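Local coordinates for acetaldehyde dehydrogenase (Acetylating) (Geobacillus thermoglucosidasius, PDB 5J78), which probably catalyses the reversible NAD-dependent, coenzyme A-acylating oxidation of acetaldehyde to acetyl-CoA, at residues I61-A66 against D102-I107; N67-E72 against R178-A183; T93-F98 against P143-I148; A151-K156 against N454-H459. All blocks are in the same frame, centred on the assembly; numbering follows the deposited sequence. Where two conformers were deposited one is given.

Contact 1: residues I61-A66 against D102-I107; sequences IVESMA and DVYNSI
Tyr104 lays its ring against the 61-66 helix and touches three residues there, Val62, Glu63 and Ala66. The aromatic contact is a CH-pi interaction: the methyl CB of Ala66 sits over one face, 4.0 Å from the centroid of the Tyr104 ring and 30° off the normal. Ala66 CB is displaced toward the CG-CD1 bond of the ring, 3.6 Å from Tyr104 CD1. The ring gets there because its CG lies anti to the backbone N (chi1 174°), which throws it across the gap. At the ring edge, in its plane, Val62 sends in CG1, 3.8 Å from Tyr104 CE1.

These two helices, 55-84 and 89-107, follow each other in the chain and pair as an antiparallel helical hairpin beside the Rossmann-like domain of the aldehyde dehydrogenase fold. The axes of the two short segments stay 10.6 Å apart at 166°, a wide spacing that the tyrosine spans.

The other apolar touch is looser: Val62 CG1 also meets Ile107 CD1 at 4.3 Å, while Val62 packs further on Leu152 and Lys156 of helix 143-156. At the polar end the touch is carbon against the phenol oxygen, with Tyr104 OH 3.5 Å from Glu63 CB, and no hydrogen bond crosses between the two segments. Were Tyr104 replaced by an alanine, the ring would be gone and a gap would probably open between the helices, leaving the Ala66 methyl without its aromatic face and Val62 without the ring edge.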
# COMPACT_ATOMS: atom_id res chain seq x y z
N ILE A 61 -16.73 -27.17 -30.20
CA ILE A 61 -16.69 -25.75 -29.85
C ILE A 61 -15.37 -25.11 -30.31
O ILE A 61 -15.37 -24.05 -30.95
CB ILE A 61 -16.89 -25.55 -28.33
CG1 ILE A 61 -18.32 -26.00 -27.97
CG2 ILE A 61 -16.63 -24.07 -27.93
CD1 ILE A 61 -18.59 -26.18 -26.51
N VAL A 62 -14.25 -25.76 -30.02
CA VAL A 62 -12.94 -25.18 -30.36
C VAL A 62 -12.80 -25.03 -31.89
O VAL A 62 -12.26 -24.03 -32.39
CB VAL A 62 -11.79 -26.03 -29.80
CG1 VAL A 62 -10.44 -25.53 -30.27
CG2 VAL A 62 -11.84 -26.08 -28.23
N GLU A 63 -13.30 -26.02 -32.61
CA GLU A 63 -13.22 -26.05 -34.06
C GLU A 63 -14.04 -24.90 -34.66
O GLU A 63 -13.56 -24.21 -35.56
CB GLU A 63 -13.71 -27.39 -34.60
CG GLU A 63 -13.84 -27.41 -36.11
CD GLU A 63 -14.33 -28.75 -36.61
OE1 GLU A 63 -15.39 -29.21 -36.14
OE2 GLU A 63 -13.63 -29.33 -37.46
N SER A 64 -15.25 -24.70 -34.15
CA SER A 64 -16.12 -23.62 -34.60
C SER A 64 -15.47 -22.27 -34.33
O SER A 64 -15.55 -21.37 -35.16
CB SER A 64 -17.48 -23.71 -33.91
OG SER A 64 -18.29 -22.59 -34.22
N MET A 65 -14.84 -22.12 -33.17
CA MET A 65 -14.12 -20.89 -32.85
C MET A 65 -13.00 -20.66 -33.86
O MET A 65 -12.85 -19.57 -34.41
CB MET A 65 -13.54 -20.93 -31.42
CG MET A 65 -14.57 -20.87 -30.31
SD MET A 65 -13.86 -21.36 -28.69
CE MET A 65 -12.65 -20.06 -28.47
N ALA A 66 -12.23 -21.71 -34.13
CA ALA A 66 -11.12 -21.59 -35.08
C ALA A 66 -11.62 -21.18 -36.46
O ALA A 66 -10.99 -20.37 -37.16
CB ALA A 66 -10.35 -22.88 -35.17
N ASP A 102 -2.38 -22.48 -37.00
CA ASP A 102 -1.24 -23.11 -36.31
C ASP A 102 -1.55 -23.47 -34.83
O ASP A 102 -1.24 -24.56 -34.38
CB ASP A 102 -0.01 -22.21 -36.36
CG ASP A 102 0.47 -21.96 -37.79
OD1 ASP A 102 -0.36 -21.64 -38.66
OD2 ASP A 102 1.68 -22.12 -38.03
N VAL A 103 -2.17 -22.55 -34.11
CA VAL A 103 -2.52 -22.79 -32.71
C VAL A 103 -3.60 -23.86 -32.61
O VAL A 103 -3.49 -24.78 -31.81
CB VAL A 103 -2.98 -21.51 -32.01
CG1 VAL A 103 -3.56 -21.80 -30.65
CG2 VAL A 103 -1.82 -20.53 -31.89
N TYR A 104 -4.63 -23.73 -33.42
CA TYR A 104 -5.68 -24.72 -33.46
C TYR A 104 -5.13 -26.13 -33.71
O TYR A 104 -5.45 -27.09 -32.98
CB TYR A 104 -6.70 -24.38 -34.54
CG TYR A 104 -7.71 -25.49 -34.68
CD1 TYR A 104 -8.66 -25.70 -33.71
CD2 TYR A 104 -7.71 -26.31 -35.80
CE1 TYR A 104 -9.59 -26.73 -33.82
CE2 TYR A 104 -8.63 -27.33 -35.93
CZ TYR A 104 -9.57 -27.54 -34.93
OH TYR A 104 -10.48 -28.55 -35.06
N ASN A 105 -4.33 -26.26 -34.76
CA ASN A 105 -3.78 -27.56 -35.12
C ASN A 105 -2.92 -28.16 -34.01
O ASN A 105 -2.90 -29.37 -33.85
CB ASN A 105 -2.99 -27.44 -36.44
CG ASN A 105 -3.91 -27.31 -37.65
OD1 ASN A 105 -5.06 -27.76 -37.63
ND2 ASN A 105 -3.40 -26.73 -38.72
N SER A 106 -2.23 -27.32 -33.23
CA SER A 106 -1.36 -27.81 -32.16
C SER A 106 -2.12 -28.24 -30.89
O SER A 106 -1.52 -28.82 -30.00
CB SER A 106 -0.35 -26.74 -31.77
OG SER A 106 -0.97 -25.76 -30.97
N ILE A 107 -3.41 -27.93 -30.79
CA ILE A 107 -4.14 -28.26 -29.58
C ILE A 107 -5.34 -29.16 -29.85
O ILE A 107 -5.88 -29.77 -28.92
CB ILE A 107 -4.64 -26.96 -28.82
CG1 ILE A 107 -5.73 -26.22 -29.61
CG2 ILE A 107 -3.45 -26.05 -28.52
CD1 ILE A 107 -6.38 -25.05 -28.84

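Contact 2: residues N67-E72 against R178-A183; sequences NAAREE and RIMQEA
Glu72 and Ile179 meet where helix 55-84 runs over helix 170-186, the helix of the beta-alpha-beta crossover linking parallel strands 160-165 and 194-196 of the Rossmann-like domain. The segment axes approach to 9.4 Å at a crossing angle of 138°, and the interface is almost wholly aliphatic, with no hydrogen bond between the two segments.

Glu72 can be traced outward from its CB, which already touches the tip of the isoleucine, 3.8 Å from Ile179 CD1. CG comes next and lies closest, 3.7 Å from Ile179 CD1, while also facing the CG2 branch of the same residue. The chain then bends at chi2 (-65°), which keeps the carboxylate near the isoleucine instead of running straight past it: CD is 4.2 Å from Ile179 CD1. The last atom on this side, OE1, grazes the same methyl but finds its polar partner in Arg75, with which it forms a salt bridge. The charged end is thus looked after within its own helix while the methylenes do the packing.

On the flank, Met180 starts off pointing past the other helix, but its chain folds at chi2 and chi3 and brings the methyl CE back to Ala69 CB at 3.8 Å. Ala69 also packs on Ile148 and Met180 on Ala151, so helix 143-156 borders this side. Small residues let the backbones come near: Ala68 and Ala183 have CA atoms 6.1 Å apart. Their methyls press together more tightly than ordinary van der Waals contact, Ala68 CB lying 3.5 Å from Ala183 CB.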
# COMPACT_ATOMS: atom_id res chain seq x y z
N ASN A 67 -12.76 -21.74 -36.86
CA ASN A 67 -13.31 -21.48 -38.18
C ASN A 67 -13.71 -20.03 -38.30
O ASN A 67 -13.46 -19.38 -39.31
CB ASN A 67 -14.51 -22.37 -38.49
CG ASN A 67 -14.11 -23.79 -38.83
OD1 ASN A 67 -13.00 -24.04 -39.31
ND2 ASN A 67 -15.02 -24.74 -38.60
N ALA A 68 -14.32 -19.51 -37.25
CA ALA A 68 -14.79 -18.14 -37.26
C ALA A 68 -13.62 -17.16 -37.30
O ALA A 68 -13.70 -16.11 -37.95
CB ALA A 68 -15.67 -17.88 -36.05
N ALA A 69 -12.53 -17.49 -36.62
CA ALA A 69 -11.35 -16.61 -36.60
C ALA A 69 -10.77 -16.50 -38.00
O ALA A 69 -10.35 -15.42 -38.45
CB ALA A 69 -10.30 -17.15 -35.63
N ARG A 70 -10.70 -17.65 -38.66
CA ARG A 70 -10.20 -17.75 -40.02
C ARG A 70 -11.02 -16.86 -40.94
O ARG A 70 -10.48 -16.09 -41.71
CB ARG A 70 -10.27 -19.21 -40.48
CG ARG A 70 -9.49 -19.58 -41.72
CD ARG A 70 -9.47 -21.12 -41.84
NE ARG A 70 -8.93 -21.77 -40.63
CZ ARG A 70 -9.57 -22.68 -39.87
NH1 ARG A 70 -10.80 -23.09 -40.18
NH2 ARG A 70 -8.96 -23.18 -38.80
N GLU A 71 -12.33 -16.94 -40.80
CA GLU A 71 -13.22 -16.17 -41.64
C GLU A 71 -13.14 -14.69 -41.34
O GLU A 71 -13.38 -13.89 -42.23
CB GLU A 71 -14.67 -16.64 -41.46
CG GLU A 71 -14.97 -18.05 -41.99
CD GLU A 71 -16.22 -18.67 -41.36
OE1 GLU A 71 -16.35 -19.91 -41.39
OE2 GLU A 71 -17.08 -17.91 -40.85
N GLU A 72 -12.84 -14.33 -40.09
CA GLU A 72 -12.84 -12.92 -39.70
C GLU A 72 -11.43 -12.33 -39.65
O GLU A 72 -11.24 -11.19 -39.25
CB GLU A 72 -13.54 -12.74 -38.36
CG GLU A 72 -15.04 -13.04 -38.41
CD GLU A 72 -15.79 -12.04 -39.28
OE1 GLU A 72 -15.44 -10.84 -39.27
OE2 GLU A 72 -16.72 -12.46 -39.99
N ARG A 178 -15.92 -11.09 -29.03
CA ARG A 178 -17.31 -11.22 -29.44
C ARG A 178 -17.45 -12.34 -30.48
O ARG A 178 -18.31 -13.20 -30.37
CB ARG A 178 -17.79 -9.88 -30.03
CG ARG A 178 -19.25 -9.51 -29.78
CD ARG A 178 -19.51 -8.03 -30.18
NE ARG A 178 -19.15 -7.10 -29.10
CZ ARG A 178 -18.29 -6.08 -29.20
NH1 ARG A 178 -17.66 -5.80 -30.35
NH2 ARG A 178 -18.08 -5.34 -28.12
N ILE A 179 -16.57 -12.31 -31.48
CA ILE A 179 -16.57 -13.31 -32.53
C ILE A 179 -16.24 -14.71 -31.98
O ILE A 179 -16.86 -15.69 -32.39
CB ILE A 179 -15.57 -12.92 -33.63
CG1 ILE A 179 -16.14 -11.77 -34.47
CG2 ILE A 179 -15.30 -14.09 -34.58
CD1 ILE A 179 -15.11 -11.06 -35.28
N MET A 180 -15.30 -14.81 -31.05
CA MET A 180 -14.99 -16.09 -30.41
C MET A 180 -16.20 -16.67 -29.64
O MET A 180 -16.49 -17.86 -29.75
CB MET A 180 -13.77 -15.93 -29.48
CG MET A 180 -12.42 -15.76 -30.20
SD MET A 180 -12.05 -16.94 -31.54
CE MET A 180 -12.76 -16.10 -32.93
N GLN A 181 -16.90 -15.83 -28.88
CA GLN A 181 -18.05 -16.27 -28.08
C GLN A 181 -19.23 -16.70 -28.95
O GLN A 181 -19.91 -17.68 -28.65
CB GLN A 181 -18.49 -15.16 -27.12
CG GLN A 181 -19.79 -15.41 -26.42
CD GLN A 181 -19.68 -16.53 -25.40
OE1 GLN A 181 -18.58 -16.85 -24.94
NE2 GLN A 181 -20.81 -17.13 -25.05
N GLU A 182 -19.49 -15.95 -30.01
CA GLU A 182 -20.59 -16.29 -30.92
C GLU A 182 -20.32 -17.60 -31.63
O GLU A 182 -21.21 -18.43 -31.77
CB GLU A 182 -20.82 -15.16 -31.92
CG GLU A 182 -21.50 -13.98 -31.26
CD GLU A 182 -21.65 -12.76 -32.14
OE1 GLU A 182 -21.20 -12.80 -33.32
OE2 GLU A 182 -22.22 -11.76 -31.64
N ALA A 183 -19.08 -17.79 -32.09
CA ALA A 183 -18.67 -19.07 -32.68
C ALA A 183 -18.83 -20.23 -31.68
O ALA A 183 -19.24 -21.33 -32.05
CB ALA A 183 -17.23 -18.98 -33.16

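Contact 3: residues T93-F98 against P143-I148; sequences TLKNLF and PTSTVI. With ACT (acetate ion), chain I.
Asn96 turns its amide oxygen toward the first turn of helix 143-156, where the Thr144 hydroxyl donates to it: OG1 of Thr144 is 2.8 Å from Asn96 OD1, in the carbonyl plane and on a lone pair. The amide's other end, ND2, bonds Ala73 O on helix 55-84, so both ends of the buried group are held and its rotation is fixed. Ile148 CD1 packs against the base of the side chain, 4.0 Å from Asn96 CB. A leucine in place of Asn96 would probably leave the Thr144 hydroxyl and the Ala73 carbonyl without their partner.

Lys95 reaches alongside Ser145, its CD 3.2 Å from Ser145 OG. A bend at chi3 (-60°) directs NZ to an acetate ion, probably from the crystallisation liquor, 2.8 Å from its O, and to a salt bridge with Asp268. The other acetate oxygen, OXT, is gripped by Ser145 twice: by OG at 2.6 Å and by the backbone N at 3.0 Å, nearly straight (164°). Lys95 also packs on Thr271, close in sequence to the modified Cys273, consistent with a place near the aldehyde dehydrogenase active site. An anion met by a backbone N-H in this way is typical of anion binding at a helix N terminus.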
# COMPACT_ATOMS: atom_id res chain seq x y z
N THR A 93 -3.52 -9.90 -40.93
CA THR A 93 -4.44 -10.96 -41.35
C THR A 93 -3.73 -12.32 -41.21
O THR A 93 -4.31 -13.29 -40.73
CB THR A 93 -4.96 -10.76 -42.83
OG1 THR A 93 -5.72 -9.54 -42.92
CG2 THR A 93 -5.85 -11.90 -43.25
N LEU A 94 -2.47 -12.36 -41.64
CA LEU A 94 -1.63 -13.53 -41.49
C LEU A 94 -1.42 -13.89 -40.02
O LEU A 94 -1.45 -15.07 -39.65
CB LEU A 94 -0.27 -13.30 -42.14
CG LEU A 94 -0.25 -13.26 -43.67
CD1 LEU A 94 1.13 -12.87 -44.18
CD2 LEU A 94 -0.67 -14.61 -44.24
N LYS A 95 -1.20 -12.88 -39.20
CA LYS A 95 -1.08 -13.06 -37.77
C LYS A 95 -2.35 -13.71 -37.20
O LYS A 95 -2.25 -14.64 -36.40
CB LYS A 95 -0.78 -11.71 -37.09
CG LYS A 95 -0.15 -11.84 -35.71
CD LYS A 95 -0.06 -10.52 -34.96
CE LYS A 95 0.77 -9.46 -35.69
NZ LYS A 95 0.69 -8.17 -34.90
N ASN A 96 -3.53 -13.25 -37.61
CA ASN A 96 -4.77 -13.85 -37.11
C ASN A 96 -4.92 -15.29 -37.59
O ASN A 96 -5.46 -16.13 -36.86
CB ASN A 96 -6.01 -13.03 -37.54
CG ASN A 96 -6.13 -11.72 -36.79
OD1 ASN A 96 -5.69 -11.59 -35.66
ND2 ASN A 96 -6.75 -10.73 -37.42
N LEU A 97 -4.45 -15.55 -38.81
CA LEU A 97 -4.55 -16.88 -39.40
C LEU A 97 -3.57 -17.83 -38.72
O LEU A 97 -3.81 -19.04 -38.64
CB LEU A 97 -4.29 -16.81 -40.91
CG LEU A 97 -5.39 -16.20 -41.78
CD1 LEU A 97 -4.90 -16.09 -43.19
CD2 LEU A 97 -6.67 -17.05 -41.71
N PHE A 98 -2.47 -17.28 -38.21
CA PHE A 98 -1.53 -18.07 -37.43
C PHE A 98 -2.25 -18.57 -36.18
O PHE A 98 -2.13 -19.74 -35.81
CB PHE A 98 -0.26 -17.26 -37.07
CG PHE A 98 0.61 -17.92 -36.04
CD1 PHE A 98 1.48 -18.94 -36.39
CD2 PHE A 98 0.53 -17.54 -34.70
CE1 PHE A 98 2.28 -19.57 -35.41
CE2 PHE A 98 1.32 -18.17 -33.73
CZ PHE A 98 2.19 -19.19 -34.09
N PRO A 143 -3.32 -7.33 -30.84
CA PRO A 143 -4.58 -7.35 -30.10
C PRO A 143 -5.49 -8.53 -30.48
O PRO A 143 -5.89 -9.28 -29.61
CB PRO A 143 -5.24 -6.02 -30.46
CG PRO A 143 -4.50 -5.53 -31.69
CD PRO A 143 -3.15 -6.10 -31.64
N THR A 144 -5.80 -8.70 -31.76
CA THR A 144 -6.85 -9.64 -32.13
C THR A 144 -6.31 -11.07 -32.21
O THR A 144 -6.99 -12.01 -31.82
CB THR A 144 -7.50 -9.22 -33.46
OG1 THR A 144 -6.51 -9.24 -34.49
CG2 THR A 144 -8.06 -7.80 -33.34
N SER A 145 -5.07 -11.23 -32.66
CA SER A 145 -4.47 -12.55 -32.76
C SER A 145 -4.26 -13.20 -31.39
O SER A 145 -4.39 -14.42 -31.26
CB SER A 145 -3.14 -12.52 -33.50
OG SER A 145 -2.24 -11.59 -32.94
N THR A 146 -3.95 -12.37 -30.38
CA THR A 146 -3.71 -12.88 -29.02
C THR A 146 -5.02 -13.33 -28.37
O THR A 146 -5.07 -14.30 -27.59
CB THR A 146 -3.02 -11.82 -28.12
OG1 THR A 146 -1.79 -11.39 -28.72
CG2 THR A 146 -2.70 -12.39 -26.73
N VAL A 147 -6.10 -12.63 -28.71
CA VAL A 147 -7.42 -13.00 -28.25
C VAL A 147 -7.81 -14.35 -28.82
O VAL A 147 -8.33 -15.21 -28.10
CB VAL A 147 -8.49 -11.96 -28.65
CG1 VAL A 147 -9.89 -12.54 -28.52
CG2 VAL A 147 -8.34 -10.72 -27.81
N ILE A 148 -7.57 -14.51 -30.12
CA ILE A 148 -7.90 -15.76 -30.80
C ILE A 148 -7.11 -16.90 -30.16
O ILE A 148 -7.66 -17.93 -29.77
CB ILE A 148 -7.60 -15.67 -32.30
CG1 ILE A 148 -8.56 -14.68 -32.98
CG2 ILE A 148 -7.70 -17.04 -32.96
CD1 ILE A 148 -8.09 -14.20 -34.32
C ACT I . -2.97 -8.49 -34.64
O ACT I . -2.02 -7.69 -34.63
OXT ACT I . -3.12 -9.20 -33.66
CH3 ACT I . -3.87 -8.64 -35.82

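Contact 4: residues A151-K156 against N454-H459; sequences ALIAVK and NVTVTH
Ile153 faces the loop 454-459 with an uncommon rotamer for a helix: CG1 sits between the backbone N and the carbonyl carbon (chi1 64°). That sends the ethyl arm along the loop, where CD1 lies 4.0 Å from the carbonyl oxygen of Thr456 and 4.3 Å from Val455 CG1. The other branch, CG2 of Ile153, meets the loop backbone, 3.9 Å from Val457 N. Both branches therefore lie against the same side of the Thr456-Val457 peptide, just where the loop turns into a short 3-10 segment.

Val457 answers from the loop. Its chi1 of 66° puts CG2 anti to its own N, and this methyl slots against the helix, 3.6 Å from Ile153 O and 3.7 Å from Lys156 CG. Helix 143-156 is the crossover between the parallel strands 124-138 and 160-165 of the Rossmann-like sheet; the loop leads into strand 461-468, which runs antiparallel to 124-138, so the contact joins the run-in to a late strand of the sheet to a helix packed beside it. Ile107 of helix 89-107 packs on Thr456, Val457 and Lys156.

Lys156 gives only its near carbons to this side. Its chain starts toward Val457, then kinks at chi2 (70°), and the ammonium leaves for a salt bridge with Asp59 and a hydrogen bond to Lys108 O.

Within the loop, His459 folds back so that ND1 accepts the N-H of Thr456, 3.0 Å from Thr456 N. The donor lies somewhat out of the ring plane. The other ring nitrogen, NE2, is hydrogen-bonded to Asp453, so the imidazole is held at both nitrogens.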
# COMPACT_ATOMS: atom_id res chain seq x y z
N ALA A 151 -8.22 -17.53 -26.45
CA ALA A 151 -9.57 -18.08 -26.35
C ALA A 151 -9.58 -19.55 -26.72
O ALA A 151 -10.22 -20.35 -26.05
CB ALA A 151 -10.54 -17.31 -27.24
N LEU A 152 -8.87 -19.91 -27.80
CA LEU A 152 -8.78 -21.31 -28.21
C LEU A 152 -8.13 -22.19 -27.11
O LEU A 152 -8.67 -23.23 -26.77
CB LEU A 152 -7.98 -21.43 -29.51
CG LEU A 152 -8.64 -20.97 -30.81
CD1 LEU A 152 -7.58 -20.95 -31.90
CD2 LEU A 152 -9.82 -21.86 -31.17
N ILE A 153 -6.98 -21.79 -26.57
CA ILE A 153 -6.31 -22.64 -25.59
C ILE A 153 -7.08 -22.66 -24.26
O ILE A 153 -7.08 -23.67 -23.56
CB ILE A 153 -4.83 -22.23 -25.33
CG1 ILE A 153 -4.70 -20.83 -24.70
CG2 ILE A 153 -3.98 -22.33 -26.62
CD1 ILE A 153 -3.26 -20.54 -24.21
N ALA A 154 -7.74 -21.56 -23.92
CA ALA A 154 -8.52 -21.53 -22.69
C ALA A 154 -9.72 -22.45 -22.76
O ALA A 154 -10.02 -23.18 -21.81
CB ALA A 154 -8.97 -20.11 -22.35
N VAL A 155 -10.44 -22.41 -23.88
CA VAL A 155 -11.68 -23.18 -23.98
C VAL A 155 -11.37 -24.67 -24.17
O VAL A 155 -12.05 -25.53 -23.62
CB VAL A 155 -12.58 -22.66 -25.12
CG1 VAL A 155 -13.79 -23.59 -25.36
CG2 VAL A 155 -13.05 -21.26 -24.80
N LYS A 156 -10.34 -24.98 -24.94
CA LYS A 156 -9.92 -26.37 -25.14
C LYS A 156 -9.59 -27.05 -23.80
O LYS A 156 -9.86 -28.24 -23.63
CB LYS A 156 -8.73 -26.41 -26.10
CG LYS A 156 -8.05 -27.77 -26.27
CD LYS A 156 -8.90 -28.78 -27.01
CE LYS A 156 -8.32 -30.19 -26.82
NZ LYS A 156 -8.82 -31.20 -27.80
N ASN A 454 6.65 -21.49 -24.61
CA ASN A 454 5.54 -20.92 -25.35
C ASN A 454 4.29 -21.45 -24.65
O ASN A 454 4.07 -22.66 -24.60
CB ASN A 454 5.58 -21.32 -26.84
CG ASN A 454 6.63 -20.55 -27.63
OD1 ASN A 454 7.64 -20.12 -27.09
ND2 ASN A 454 6.38 -20.38 -28.94
N VAL A 455 3.50 -20.54 -24.10
CA VAL A 455 2.31 -20.90 -23.36
C VAL A 455 1.26 -21.48 -24.30
O VAL A 455 1.04 -20.94 -25.39
CB VAL A 455 1.73 -19.69 -22.60
CG1 VAL A 455 0.38 -20.03 -21.96
CG2 VAL A 455 2.73 -19.20 -21.57
N THR A 456 0.62 -22.55 -23.86
CA THR A 456 -0.30 -23.29 -24.71
C THR A 456 -1.33 -24.00 -23.80
O THR A 456 -1.43 -23.68 -22.59
CB THR A 456 0.48 -24.28 -25.65
OG1 THR A 456 -0.44 -24.99 -26.48
CG2 THR A 456 1.32 -25.28 -24.87
N VAL A 457 -2.13 -24.90 -24.35
CA VAL A 457 -3.27 -25.48 -23.60
C VAL A 457 -2.88 -26.25 -22.30
O VAL A 457 -3.63 -26.27 -21.33
CB VAL A 457 -4.09 -26.42 -24.52
CG1 VAL A 457 -3.27 -27.64 -24.93
CG2 VAL A 457 -5.39 -26.83 -23.87
N THR A 458 -1.69 -26.85 -22.28
CA THR A 458 -1.26 -27.62 -21.14
C THR A 458 -0.93 -26.72 -19.94
O THR A 458 -0.82 -27.20 -18.82
CB THR A 458 -0.06 -28.49 -21.49
OG1 THR A 458 1.01 -27.67 -22.00
CG2 THR A 458 -0.46 -29.50 -22.55
N HIS A 459 -0.81 -25.42 -20.17
CA HIS A 459 -0.60 -24.48 -19.06
C HIS A 459 -1.91 -24.07 -18.39
O HIS A 459 -1.90 -23.45 -17.32
CB HIS A 459 0.17 -23.24 -19.55
CG HIS A 459 1.55 -23.56 -20.03
ND1 HIS A 459 1.86 -23.71 -21.37
CD2 HIS A 459 2.70 -23.83 -19.35
CE1 HIS A 459 3.13 -24.03 -21.50
NE2 HIS A 459 3.67 -24.09 -20.29

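In the fold
Starting at the N terminus, helix 55-84 supplies first 61-66 and then 67-72. Contact 1 closes the shortest loop, tying that helix to the next one, 89-107. Before it closes, contact 3 has opened at 93-98, so the two cross; contact 3 ends at the start of helix 143-156. Contact 2 opens at 67-72, also crosses contact 1, and spans all of contact 3 before it closes on helix 170-186. Contact 4 leaves the far end of helix 143-156 after contacts 1 and 3 are complete, crosses contact 2, and closes nearly 300 residues later on the loop before strand 461-468. Together they join the N-terminal helices, the crossover helices and the returning C-terminal chain.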